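Local coordinates for protein putative modulator of DNA gyrase (Bacteroides thetaiotaomicron, PDB 1VPB) that is probably a metallopeptidase of the PmbA/TldD (U62) family and has been named a putative modulator of DNA gyrase, at residues E150-K155 against I160-S165; D156-S161 against R232-L237; Y209-S214 against D252-S257; T248-P253 against K359-L364; V301-A306 against S435-S440. One frame throughout, in Å; residues are numbered along the deposited sequence.

Contact 1: residues E150-K155 against I160-S165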
# COMPACT_ATOMS: atom_id res chain seq x y z
N GLU A 150 20.80 -16.32 -13.21
CA GLU A 150 22.06 -16.85 -13.73
C GLU A 150 22.68 -16.00 -14.80
O GLU A 150 23.86 -16.13 -15.03
CB GLU A 150 21.88 -18.28 -14.26
CG GLU A 150 21.59 -19.31 -13.18
CD GLU A 150 22.80 -19.69 -12.33
OE1 GLU A 150 23.96 -19.41 -12.71
OE2 GLU A 150 22.57 -20.30 -11.26
N GLU A 151 21.91 -15.15 -15.47
CA GLU A 151 22.45 -14.20 -16.45
C GLU A 151 23.35 -13.14 -15.83
O GLU A 151 24.20 -12.56 -16.52
CB GLU A 151 21.33 -13.52 -17.24
CG GLU A 151 20.56 -14.46 -18.17
CD GLU A 151 19.42 -13.79 -18.90
OE1 GLU A 151 19.26 -12.56 -18.80
OE2 GLU A 151 18.68 -14.51 -19.61
N ALA A 152 23.18 -12.86 -14.54
CA ALA A 152 23.94 -11.79 -13.89
C ALA A 152 24.91 -12.32 -12.85
O ALA A 152 25.94 -11.70 -12.62
CB ALA A 152 23.00 -10.78 -13.26
N LEU A 153 24.56 -13.44 -12.24
CA LEU A 153 25.28 -13.97 -11.09
C LEU A 153 26.71 -14.19 -11.51
O LEU A 153 26.95 -14.79 -12.57
CB LEU A 153 24.62 -15.25 -10.56
CG LEU A 153 23.46 -15.02 -9.60
CD1 LEU A 153 22.68 -16.31 -9.29
CD2 LEU A 153 23.95 -14.38 -8.30
N GLY A 154 27.63 -13.63 -10.72
CA GLY A 154 29.07 -13.77 -10.94
C GLY A 154 29.64 -13.07 -12.16
O GLY A 154 30.79 -13.29 -12.52
N LYS A 155 28.86 -12.22 -12.82
CA LYS A 155 29.30 -11.59 -14.05
C LYS A 155 30.05 -10.30 -13.79
O LYS A 155 30.65 -9.75 -14.71
CB LYS A 155 28.11 -11.28 -14.98
CG LYS A 155 27.34 -12.48 -15.44
CD LYS A 155 28.09 -13.29 -16.47
CE LYS A 155 27.24 -14.45 -16.96
NZ LYS A 155 26.89 -15.41 -15.87
N ILE A 160 26.39 -6.81 -5.57
CA ILE A 160 26.10 -7.13 -4.18
C ILE A 160 25.01 -8.21 -4.06
O ILE A 160 25.16 -9.16 -3.31
CB ILE A 160 25.70 -5.85 -3.44
CG1 ILE A 160 26.94 -4.96 -3.28
CG2 ILE A 160 25.07 -6.16 -2.08
CD1 ILE A 160 26.63 -3.62 -2.72
N SER A 161 23.93 -8.05 -4.82
CA SER A 161 22.80 -8.97 -4.75
C SER A 161 22.07 -9.03 -6.08
O SER A 161 21.91 -7.99 -6.73
CB SER A 161 21.82 -8.50 -3.67
OG SER A 161 20.75 -9.42 -3.52
N VAL A 162 21.65 -10.24 -6.46
CA VAL A 162 20.82 -10.46 -7.65
C VAL A 162 19.52 -11.14 -7.22
O VAL A 162 19.55 -12.26 -6.75
CB VAL A 162 21.50 -11.37 -8.68
CG1 VAL A 162 20.57 -11.64 -9.89
CG2 VAL A 162 22.87 -10.77 -9.13
N GLY A 163 18.44 -10.42 -7.34
CA GLY A 163 17.11 -10.96 -7.10
C GLY A 163 16.43 -11.25 -8.42
O GLY A 163 16.63 -10.56 -9.41
N SER A 164 15.61 -12.30 -8.44
CA SER A 164 14.73 -12.53 -9.57
C SER A 164 13.39 -13.05 -9.07
O SER A 164 13.28 -13.61 -7.96
CB SER A 164 15.36 -13.53 -10.55
OG SER A 164 15.72 -14.73 -9.93
N SER A 165 12.40 -12.93 -9.90
CA SER A 165 11.05 -13.30 -9.54
C SER A 165 10.29 -13.84 -10.73
O SER A 165 10.46 -13.37 -11.87
CB SER A 165 10.29 -12.07 -9.05
OG SER A 165 11.01 -11.45 -7.99
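Ala152 and Leu153 close over Val162, and the contact is purely apolar: no hydrogen bond links the two segments. Along 150-155, Glu150 comes first and works through its backbone, its O taking a bond from Lys155 NZ at 3.2 Å. Glu151 turns to other partners, its carboxylate accepting from the backbone N of Gly224 and Gln227. Ala152 then points its methyl at the strand, CB lying 4.1 Å from Val162 CG2. Leu153 reaches the same methyl with one branch, CD2 standing 3.9 Å from Val162 CG2. Val162 places CG1 anti to its backbone N (chi1 177°), which leaves CG2 as the branch met by both residues. Gly154, with positive phi, lets the chain fold back in a type II beta turn from Ala152 to Lys155, closed by Lys155 N to Ala152 O at 3.0 Å. Lys155 finishes the turn, its amine also making a weak bond to Leu153 O.

This turn lies in the loop between helix 138-150 and strand 159-177. Ala149 of the helix also touches Val162, while Ala152 reaches Ile196 on strand 181-198, and strand 159-177 itself runs between strands 36-52 and 181-198 of the antiparallel sheet.

Contact 2: residues D156-S161 against R232-L237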
# COMPACT_ATOMS: atom_id res chain seq x y z
N ASP A 156 30.00 -9.79 -12.55
CA ASP A 156 30.68 -8.53 -12.26
C ASP A 156 30.93 -8.41 -10.77
O ASP A 156 30.02 -8.59 -9.94
CB ASP A 156 29.89 -7.34 -12.80
CG ASP A 156 30.65 -6.03 -12.69
OD1 ASP A 156 31.00 -5.60 -11.57
OD2 ASP A 156 30.94 -5.34 -13.69
N GLU A 157 32.19 -8.09 -10.45
CA GLU A 157 32.72 -7.98 -9.08
C GLU A 157 31.89 -7.05 -8.20
O GLU A 157 31.66 -7.34 -6.99
CB GLU A 157 34.18 -7.47 -9.14
CG GLU A 157 34.94 -7.41 -7.81
CD GLU A 157 34.69 -6.14 -7.00
OE1 GLU A 157 34.51 -5.05 -7.60
OE2 GLU A 157 34.69 -6.25 -5.73
N ARG A 158 31.47 -5.91 -8.81
CA ARG A 158 30.75 -4.92 -8.05
C ARG A 158 29.41 -5.42 -7.54
O ARG A 158 28.84 -4.81 -6.64
CB ARG A 158 30.62 -3.63 -8.84
CG ARG A 158 31.98 -2.97 -8.97
CD ARG A 158 32.06 -1.93 -10.03
NE ARG A 158 31.82 -2.48 -11.37
CZ ARG A 158 32.17 -1.87 -12.49
NH1 ARG A 158 32.78 -0.68 -12.47
NH2 ARG A 158 31.89 -2.45 -13.65
N ILE A 159 28.93 -6.55 -8.05
CA ILE A 159 27.56 -6.97 -7.71
C ILE A 159 27.41 -7.33 -6.23
O ILE A 159 28.18 -8.13 -5.71
CB ILE A 159 27.10 -8.19 -8.55
CG1 ILE A 159 26.99 -7.85 -10.05
CG2 ILE A 159 25.78 -8.73 -7.99
CD1 ILE A 159 26.65 -9.10 -10.92
N ILE A 160 26.39 -6.81 -5.57
CA ILE A 160 26.10 -7.13 -4.18
C ILE A 160 25.01 -8.21 -4.06
O ILE A 160 25.16 -9.16 -3.31
CB ILE A 160 25.70 -5.85 -3.44
CG1 ILE A 160 26.94 -4.96 -3.28
CG2 ILE A 160 25.07 -6.16 -2.08
CD1 ILE A 160 26.63 -3.62 -2.72
N SER A 161 23.93 -8.05 -4.82
CA SER A 161 22.80 -8.97 -4.75
C SER A 161 22.07 -9.03 -6.08
O SER A 161 21.91 -7.99 -6.73
CB SER A 161 21.82 -8.50 -3.67
OG SER A 161 20.75 -9.42 -3.52
N ARG A 232 21.72 -2.02 -16.91
CA ARG A 232 21.07 -0.83 -16.36
C ARG A 232 21.67 -0.33 -15.05
O ARG A 232 21.78 0.88 -14.82
CB ARG A 232 19.60 -1.07 -16.14
CG ARG A 232 18.84 -1.05 -17.42
CD ARG A 232 17.53 -1.78 -17.36
NE ARG A 232 16.56 -1.14 -16.49
CZ ARG A 232 15.85 -0.06 -16.83
NH1 ARG A 232 16.08 0.57 -17.99
NH2 ARG A 232 14.94 0.41 -15.99
N VAL A 233 22.03 -1.24 -14.17
CA VAL A 233 22.57 -0.79 -12.90
C VAL A 233 24.01 -0.28 -13.06
O VAL A 233 24.39 0.64 -12.36
CB VAL A 233 22.46 -1.84 -11.79
CG1 VAL A 233 23.35 -3.07 -12.08
CG2 VAL A 233 22.75 -1.18 -10.45
N LEU A 234 24.78 -0.89 -13.97
CA LEU A 234 26.15 -0.46 -14.20
C LEU A 234 26.20 0.94 -14.83
O LEU A 234 27.15 1.67 -14.64
CB LEU A 234 26.91 -1.45 -15.10
CG LEU A 234 27.17 -2.84 -14.52
CD1 LEU A 234 27.66 -3.83 -15.57
CD2 LEU A 234 28.14 -2.79 -13.34
N ARG A 235 25.16 1.28 -15.60
CA ARG A 235 25.05 2.59 -16.23
C ARG A 235 24.78 3.68 -15.21
O ARG A 235 24.88 4.86 -15.54
CB ARG A 235 23.93 2.57 -17.27
CG ARG A 235 24.38 1.99 -18.61
CD ARG A 235 23.26 1.93 -19.67
NE ARG A 235 23.76 1.39 -20.94
N LYS A 236 24.42 3.29 -13.99
CA LYS A 236 24.16 4.26 -12.93
C LYS A 236 25.46 4.71 -12.25
O LYS A 236 25.43 5.60 -11.41
CB LYS A 236 23.21 3.67 -11.87
CG LYS A 236 21.81 3.28 -12.41
CD LYS A 236 20.81 3.22 -11.26
CE LYS A 236 19.38 2.93 -11.73
NZ LYS A 236 18.36 3.20 -10.64
N LEU A 237 26.58 4.09 -12.60
CA LEU A 237 27.85 4.40 -11.97
C LEU A 237 28.35 5.75 -12.51
O LEU A 237 28.30 6.00 -13.71
CB LEU A 237 28.88 3.31 -12.25
CG LEU A 237 28.68 1.95 -11.55
CD1 LEU A 237 29.73 0.97 -12.05
CD2 LEU A 237 28.74 2.09 -10.02
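Asp156 holds CG anti to its backbone N (chi1 -172°) and Arg158 bends its chain at chi3 (-62°); together these bring carboxylate and guanidinium into one flat pair, against which Leu234 and Leu237 pack. The base of the pair is an Asx turn, in which Asp156 OD1 accepts from Arg158 N at 2.8 Å just before strand 159-177. The guanidinium grips side-on: NE donates to OD1 at 3.2 Å and NH2 to OD2 of Asp156 at 3.0 Å, the latter nearly straight at 166°. Both oxygens use their syn lone pairs and lie close to the guanidinium plane, so two bonds fix the rotation of the group. An alanine in place of Asp156 is likely to leave the Arg158 charge without this mate and the guanidinium able to swing off the leucines.

Across the contact, on helix 225-234 and the type I turn from Leu234 to Leu237, the partners are methyls. Leu234 CD2 comes to 3.8 Å from Asp156 OD2, touching the salt bridge at its carboxylate end as well as at Arg158 NH2. Ile198 of strand 181-198 touches both leucines. Leu237 CD1 sits over one face of the guanidinium, offset toward the rim, 3.5 Å from Arg158 NH1.

Contact 3: residues Y209-S214 against D252-S257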
# COMPACT_ATOMS: atom_id res chain seq x y z
N TYR A 209 16.47 -2.73 -12.30
CA TYR A 209 15.59 -3.84 -12.57
C TYR A 209 15.24 -3.94 -14.03
O TYR A 209 15.41 -3.00 -14.81
CB TYR A 209 14.31 -3.68 -11.77
CG TYR A 209 13.54 -2.40 -12.07
N TRP A 210 14.70 -5.10 -14.39
CA TRP A 210 14.03 -5.27 -15.65
C TRP A 210 12.95 -6.30 -15.46
O TRP A 210 13.05 -7.12 -14.56
CB TRP A 210 15.01 -5.72 -16.73
CG TRP A 210 14.40 -5.68 -18.08
CD1 TRP A 210 13.97 -6.73 -18.84
CD2 TRP A 210 14.11 -4.50 -18.83
NE1 TRP A 210 13.45 -6.28 -20.02
CE2 TRP A 210 13.54 -4.91 -20.05
CE3 TRP A 210 14.31 -3.14 -18.61
CZ2 TRP A 210 13.13 -4.01 -21.03
CZ3 TRP A 210 13.94 -2.24 -19.59
CH2 TRP A 210 13.33 -2.67 -20.78
N TYR A 211 11.91 -6.26 -16.29
CA TYR A 211 10.87 -7.26 -16.25
C TYR A 211 10.20 -7.36 -17.58
O TYR A 211 10.28 -6.47 -18.43
CB TYR A 211 9.85 -6.97 -15.16
CG TYR A 211 8.92 -5.91 -15.58
CD1 TYR A 211 9.29 -4.58 -15.48
CD2 TYR A 211 7.70 -6.23 -16.17
CE1 TYR A 211 8.43 -3.58 -15.90
CE2 TYR A 211 6.85 -5.25 -16.59
CZ TYR A 211 7.22 -3.92 -16.46
OH TYR A 211 6.38 -2.92 -16.88
N GLU A 212 9.58 -8.52 -17.77
CA GLU A 212 8.86 -8.85 -18.97
C GLU A 212 7.53 -9.43 -18.48
O GLU A 212 7.49 -10.04 -17.40
CB GLU A 212 9.57 -9.93 -19.75
CG GLU A 212 10.92 -9.54 -20.35
CD GLU A 212 10.88 -8.54 -21.47
OE1 GLU A 212 9.80 -8.14 -21.92
OE2 GLU A 212 12.01 -8.14 -21.90
N SER A 213 6.47 -9.20 -19.26
CA SER A 213 5.17 -9.82 -18.98
C SER A 213 4.40 -10.16 -20.25
O SER A 213 4.71 -9.69 -21.35
CB SER A 213 4.35 -8.95 -18.01
OG SER A 213 3.99 -7.73 -18.60
N SER A 214 3.42 -11.04 -20.11
CA SER A 214 2.56 -11.44 -21.21
C SER A 214 1.29 -12.08 -20.67
O SER A 214 1.28 -12.60 -19.55
CB SER A 214 3.26 -12.49 -22.09
OG SER A 214 2.46 -12.81 -23.23
N ASP A 252 12.70 7.25 -22.29
CA ASP A 252 12.60 5.88 -22.82
C ASP A 252 11.23 5.29 -22.60
O ASP A 252 10.41 5.90 -21.92
CB ASP A 252 13.73 5.00 -22.28
CG ASP A 252 13.71 4.82 -20.77
OD1 ASP A 252 12.64 4.96 -20.14
OD2 ASP A 252 14.78 4.50 -20.17
N PRO A 253 10.93 4.18 -23.26
CA PRO A 253 9.64 3.57 -23.17
C PRO A 253 9.39 2.99 -21.78
O PRO A 253 8.26 2.86 -21.34
CB PRO A 253 9.72 2.44 -24.20
CG PRO A 253 10.77 2.80 -25.08
CD PRO A 253 11.80 3.45 -24.19
N MET A 254 10.46 2.61 -21.08
CA MET A 254 10.28 2.16 -19.70
C MET A 254 9.62 3.30 -18.87
O MET A 254 8.87 2.97 -17.94
CB MET A 254 11.62 1.66 -19.13
CG MET A 254 11.53 0.94 -17.81
SD MET A 254 10.27 -0.39 -17.69
CE MET A 254 10.94 -1.73 -18.65
N ASN A 255 9.82 4.60 -19.25
CA ASN A 255 9.41 5.82 -18.49
C ASN A 255 8.49 6.89 -19.11
O ASN A 255 8.04 7.78 -18.42
CB ASN A 255 10.67 6.57 -18.03
CG ASN A 255 11.42 5.82 -16.97
OD1 ASN A 255 11.06 5.89 -15.79
ND2 ASN A 255 12.42 5.06 -17.37
N SER A 256 8.21 6.75 -20.41
CA SER A 256 7.43 7.71 -21.16
C SER A 256 6.00 7.82 -20.65
O SER A 256 5.36 8.86 -20.70
CB SER A 256 7.40 7.27 -22.63
OG SER A 256 7.03 5.90 -22.81
N SER A 257 5.48 6.71 -20.15
CA SER A 257 4.12 6.68 -19.62
C SER A 257 3.98 7.55 -18.37
O SER A 257 2.88 8.10 -18.11
CB SER A 257 3.69 5.25 -19.31
OG SER A 257 3.72 4.48 -20.52
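Met254 supplies more than half of the 144 Å² buried here, and it spends that surface on two aromatic side chains, Trp210 and Tyr211. Its chain leaves the backbone with CG anti to the N and then bends at chi2 and chi3 on its way to the strand, bringing the thioether up to the two rings. The terminal methyl CE lies over one face of the Trp210 six-membered ring, 28° off the ring normal, as in a CH-pi contact, though the modelled closeness is doubtful. The sulfur makes oblique Met-aromatic contacts with both rings: Met254 SD stands 5.2 Å from the centroid of the Trp210 six-membered ring, and it is 4.1 Å from Tyr211 CE1.

The indole is held by its other end. Trp210 NE1 donates to Glu212 OE2 at 3.0 Å, almost straight at 168°, with the oxygen in the ring plane but the donor above the carboxylate plane. A leucine instead of Trp210 would probably deprive Glu212 OE2 of this donor and the Met254 methyl of its aromatic face.

Strand 207-214 borders the six-stranded antiparallel sheet, where Trp210 also rests on Ile225, Lys228 and Arg232 of helix 225-234. Met254 approaches from the loop between strand 245-251 and helix 256-265, and Arg431 touches Met254 while making a cation-pi contact with Tyr211.

Contact 4: residues T248-P253 against K359-L364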
# COMPACT_ATOMS: atom_id res chain seq x y z
N THR A 248 16.97 19.56 -24.48
CA THR A 248 16.06 18.60 -25.10
C THR A 248 15.93 17.38 -24.17
O THR A 248 16.94 16.82 -23.76
CB THR A 248 16.64 18.11 -26.41
OG1 THR A 248 16.88 19.22 -27.30
CG2 THR A 248 15.67 17.17 -27.14
N MET A 249 14.70 16.99 -23.86
CA MET A 249 14.50 15.82 -23.01
C MET A 249 14.07 14.61 -23.83
O MET A 249 13.08 14.66 -24.55
CB MET A 249 13.45 16.10 -21.93
CG MET A 249 13.24 14.91 -21.01
SD MET A 249 12.20 15.13 -19.58
CE MET A 249 10.66 15.64 -20.28
N VAL A 250 14.85 13.53 -23.73
CA VAL A 250 14.46 12.25 -24.33
C VAL A 250 14.03 11.31 -23.18
O VAL A 250 14.68 11.25 -22.14
CB VAL A 250 15.60 11.62 -25.17
CG1 VAL A 250 15.10 10.34 -25.85
CG2 VAL A 250 16.10 12.62 -26.22
N VAL A 251 12.92 10.61 -23.36
CA VAL A 251 12.43 9.66 -22.36
C VAL A 251 12.21 8.28 -22.98
O VAL A 251 11.61 8.16 -24.04
CB VAL A 251 11.12 10.14 -21.72
CG1 VAL A 251 10.78 9.27 -20.49
CG2 VAL A 251 11.21 11.61 -21.36
N ASP A 252 12.70 7.25 -22.29
CA ASP A 252 12.60 5.88 -22.82
C ASP A 252 11.23 5.29 -22.60
O ASP A 252 10.41 5.90 -21.92
CB ASP A 252 13.73 5.00 -22.28
CG ASP A 252 13.71 4.82 -20.77
OD1 ASP A 252 12.64 4.96 -20.14
OD2 ASP A 252 14.78 4.50 -20.17
N PRO A 253 10.93 4.18 -23.26
CA PRO A 253 9.64 3.57 -23.17
C PRO A 253 9.39 2.99 -21.78
O PRO A 253 8.26 2.86 -21.34
CB PRO A 253 9.72 2.44 -24.20
CG PRO A 253 10.77 2.80 -25.08
CD PRO A 253 11.80 3.45 -24.19
N LYS A 359 11.62 6.35 -35.79
CA LYS A 359 12.87 6.00 -35.10
C LYS A 359 12.66 5.29 -33.76
O LYS A 359 11.63 5.46 -33.12
CB LYS A 359 13.63 7.29 -34.87
CG LYS A 359 13.90 8.04 -36.17
CD LYS A 359 14.96 9.08 -35.94
CE LYS A 359 15.04 10.06 -37.10
NZ LYS A 359 16.18 10.99 -36.86
N ASN A 360 13.64 4.48 -33.36
CA ASN A 360 13.65 3.92 -32.02
C ASN A 360 14.44 4.84 -31.13
O ASN A 360 14.90 5.86 -31.55
CB ASN A 360 14.23 2.50 -32.00
CG ASN A 360 15.67 2.42 -32.45
OD1 ASN A 360 16.39 3.41 -32.54
ND2 ASN A 360 16.11 1.20 -32.76
N LEU A 361 14.59 4.48 -29.87
CA LEU A 361 15.28 5.33 -28.91
C LEU A 361 16.66 5.75 -29.37
O LEU A 361 17.03 6.92 -29.28
CB LEU A 361 15.31 4.65 -27.54
CG LEU A 361 16.04 5.37 -26.41
CD1 LEU A 361 15.40 6.74 -26.21
CD2 LEU A 361 16.01 4.60 -25.13
N ASP A 362 17.45 4.79 -29.87
CA ASP A 362 18.79 5.09 -30.31
C ASP A 362 18.78 6.10 -31.42
O ASP A 362 19.58 7.02 -31.44
CB ASP A 362 19.52 3.81 -30.76
CG ASP A 362 19.85 2.88 -29.60
OD1 ASP A 362 20.09 3.35 -28.46
OD2 ASP A 362 19.89 1.63 -29.74
N GLY A 363 17.82 5.94 -32.33
CA GLY A 363 17.68 6.82 -33.48
C GLY A 363 17.30 8.24 -33.06
O GLY A 363 17.78 9.23 -33.61
N LEU A 364 16.41 8.33 -32.07
CA LEU A 364 16.02 9.63 -31.50
C LEU A 364 17.21 10.32 -30.79
O LEU A 364 17.43 11.53 -30.96
CB LEU A 364 14.84 9.43 -30.53
CG LEU A 364 13.54 8.95 -31.16
CD1 LEU A 364 12.55 8.52 -30.09
CD2 LEU A 364 12.91 10.01 -32.03
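This is apolar packing of a short helix against a strand of the mixed sheet in the C-terminal metallopeptidase domain: Leu361, in the first turn of helix 361-366, presses on Val250 near the end of strand 245-251 and on Asp252 just past it. The helix is N-capped by Asn360, and the chain passes from it into strand 370-378, which pairs in parallel with strand 245-251.

Leu361 has the largest single share of the buried surface. With CG anti to the backbone N (chi1 178°), its two methyls fork over the strand end. CD1 reaches Val250 CG1 at 3.6 Å, while CD2 lies 3.7 Å from Asp252 CB and, more loosely, 4.5 Å from Pro253 CD. Asp252 offers only its methylene here: with chi1 at 63° its carboxylate is carried away from the leucine and toward Asn255. Leu373 of strand 370-378 touches both Val250 and Leu361, so the leucine spans two neighbouring strands. Leu364, one turn on, also faces the strand but meets Val442 of strand 441-443 instead.

The capping bond belongs to the first turn of the helix, the turn that carries Leu361. Leu364 N bonds to Asn360 O at 2.9 Å, and Asn360 OD1 takes Gly363 N nearly along its C=O axis, also at 2.9 Å.

Contact 5: residues V301-A306 against S435-S440. With EDO (1,2-ethanediol), chain B.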
# COMPACT_ATOMS: atom_id res chain seq x y z
N VAL A 301 -7.12 -7.46 -29.66
CA VAL A 301 -7.08 -8.86 -29.26
C VAL A 301 -5.74 -9.26 -28.70
O VAL A 301 -4.67 -8.81 -29.19
CB VAL A 301 -7.50 -9.72 -30.51
CG1 VAL A 301 -7.32 -11.17 -30.28
CG2 VAL A 301 -8.94 -9.40 -30.87
N LYS A 302 -5.78 -10.11 -27.67
CA LYS A 302 -4.67 -10.60 -26.91
C LYS A 302 -3.84 -9.45 -26.34
O LYS A 302 -2.62 -9.56 -26.26
CB LYS A 302 -3.69 -11.48 -27.77
CG LYS A 302 -4.24 -12.76 -28.33
CD LYS A 302 -3.12 -13.68 -28.79
CE LYS A 302 -3.68 -15.07 -29.16
NZ LYS A 302 -2.65 -16.00 -29.81
N ALA A 303 -4.47 -8.37 -25.92
CA ALA A 303 -3.76 -7.16 -25.48
C ALA A 303 -4.09 -6.90 -24.01
O ALA A 303 -5.28 -6.85 -23.67
CB ALA A 303 -4.17 -6.02 -26.29
N SER A 304 -3.08 -6.67 -23.19
CA SER A 304 -3.29 -6.30 -21.78
C SER A 304 -4.09 -5.00 -21.73
O SER A 304 -3.77 -4.05 -22.41
CB SER A 304 -1.96 -6.08 -21.10
OG SER A 304 -2.17 -5.79 -19.70
N GLY A 305 -5.18 -5.00 -20.96
CA GLY A 305 -6.06 -3.84 -20.87
C GLY A 305 -7.36 -3.95 -21.62
O GLY A 305 -8.32 -3.18 -21.41
N ALA A 306 -7.42 -4.88 -22.58
CA ALA A 306 -8.59 -4.94 -23.45
C ALA A 306 -9.84 -5.37 -22.68
O ALA A 306 -9.78 -6.21 -21.77
CB ALA A 306 -8.33 -5.89 -24.60
N SER A 435 -0.67 -2.02 -20.86
CA SER A 435 -1.86 -1.28 -21.30
C SER A 435 -1.62 0.17 -21.72
O SER A 435 -2.51 0.79 -22.32
CB SER A 435 -2.97 -1.36 -20.25
OG SER A 435 -2.53 -0.70 -19.07
N TRP A 436 -0.43 0.68 -21.38
CA TRP A 436 0.12 1.98 -21.81
C TRP A 436 1.09 1.70 -22.99
O TRP A 436 2.22 1.31 -22.73
CB TRP A 436 0.93 2.63 -20.68
CG TRP A 436 0.11 2.98 -19.43
CD1 TRP A 436 -0.31 2.13 -18.45
CD2 TRP A 436 -0.38 4.27 -19.08
NE1 TRP A 436 -1.04 2.81 -17.51
CE2 TRP A 436 -1.10 4.14 -17.88
CE3 TRP A 436 -0.29 5.54 -19.67
CZ2 TRP A 436 -1.72 5.22 -17.26
CZ3 TRP A 436 -0.90 6.61 -19.04
CH2 TRP A 436 -1.60 6.44 -17.84
N ARG A 437 0.66 1.86 -24.24
CA ARG A 437 1.57 1.60 -25.37
C ARG A 437 2.11 2.94 -25.84
O ARG A 437 1.63 3.55 -26.81
CB ARG A 437 0.73 0.91 -26.43
CG ARG A 437 0.27 -0.48 -26.09
CD ARG A 437 -0.47 -1.15 -27.20
NE ARG A 437 -0.74 -2.54 -26.81
CZ ARG A 437 -0.91 -3.53 -27.65
NH1 ARG A 437 -0.90 -3.33 -28.96
NH2 ARG A 437 -1.16 -4.74 -27.18
N ILE A 438 3.11 3.41 -25.12
CA ILE A 438 3.70 4.72 -25.32
C ILE A 438 5.18 4.53 -25.67
O ILE A 438 5.93 3.94 -24.88
CB ILE A 438 3.63 5.54 -24.00
CG1 ILE A 438 2.22 5.47 -23.38
CG2 ILE A 438 4.08 6.94 -24.24
CD1 ILE A 438 1.09 5.89 -24.21
N PRO A 439 5.60 5.02 -26.84
CA PRO A 439 6.98 4.87 -27.27
C PRO A 439 7.90 5.86 -26.55
O PRO A 439 7.43 6.66 -25.69
CB PRO A 439 6.90 5.23 -28.77
CG PRO A 439 5.89 6.25 -28.83
CD PRO A 439 4.81 5.80 -27.82
N SER A 440 9.17 5.86 -26.93
CA SER A 440 10.10 6.90 -26.55
C SER A 440 9.56 8.26 -27.00
O SER A 440 8.85 8.37 -28.00
CB SER A 440 11.51 6.65 -27.17
OG SER A 440 12.08 5.43 -26.66
C1 EDO B . -6.46 -8.27 -19.87
O1 EDO B . -5.37 -7.57 -19.29
C2 EDO B . -7.75 -7.76 -19.29
O2 EDO B . -8.03 -6.42 -19.68
O HOH W 1 -1.71 -3.77 -24.22
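Arg437 stretches from its strand to the turn at Ala303, and its atoms can be followed outward. CB points toward segment 301-306, and CG is set anti to the carbonyl carbon (chi1 -68°). From CG through CD to NE the chain is extended and brings no carbon against that segment; Val353 of strand 352-354 touches this side chain. NE is the first atom to engage, donating to a water at 3.0 Å; the water lies 2.8 Å from Ser304 O and donates to it, though other acceptors compete for its protons. At the tip NH2 meets the methyl of Ala303, with Ala303 CB 3.4 Å from Arg437 NH2 and oblique to the guanidinium.

Ser435 makes the second point of contact. Its CA lies 3.5 Å from Ser304 O in a CA-H...O contact, and its CB packs 4.0 Å from Gly305 CA. Gly305 suits this place: at its phi of 104° a CB would be jammed against the carbonyl O of Ser304, and it would probably also clash with Ser435 CB. On the turn's own backbone sits a 1,2-ethanediol, probably from the crystallisation liquor: Gly305 N donates to its O1 at 3.1 Å, and its O2 donates to Ala306 O at 2.7 Å.

Ala306 N to Ala303 O closes a type II beta turn with glycine at its third position, lying beside strand 436-437, an edge strand, within this chain, of a five-stranded mixed sheet.

Contacts 1 and 2 share Ile160 and Ser161 on strand 159-177, their centres 10 Å apart, at one end of the long antiparallel sheet in the central metallopeptidase domain. Contact 3, about 19 Å from both by centres, uses the same sheet through strand 207-214 and reaches into the C-terminal domain; Arg232 NE probably bonds to Tyr209 O, tying it to contact 2. Contacts 3 and 4 overlap at Asp252 and Pro253, and Ser440, from contact 5, packs on Pro253 and Leu361. Along the chain, contacts 2 and 3 interleave, as do 4 and 5. Contact 3 is thus the one of the five whose two segments come from different domains, joining the antiparallel sheet to the C-terminal part.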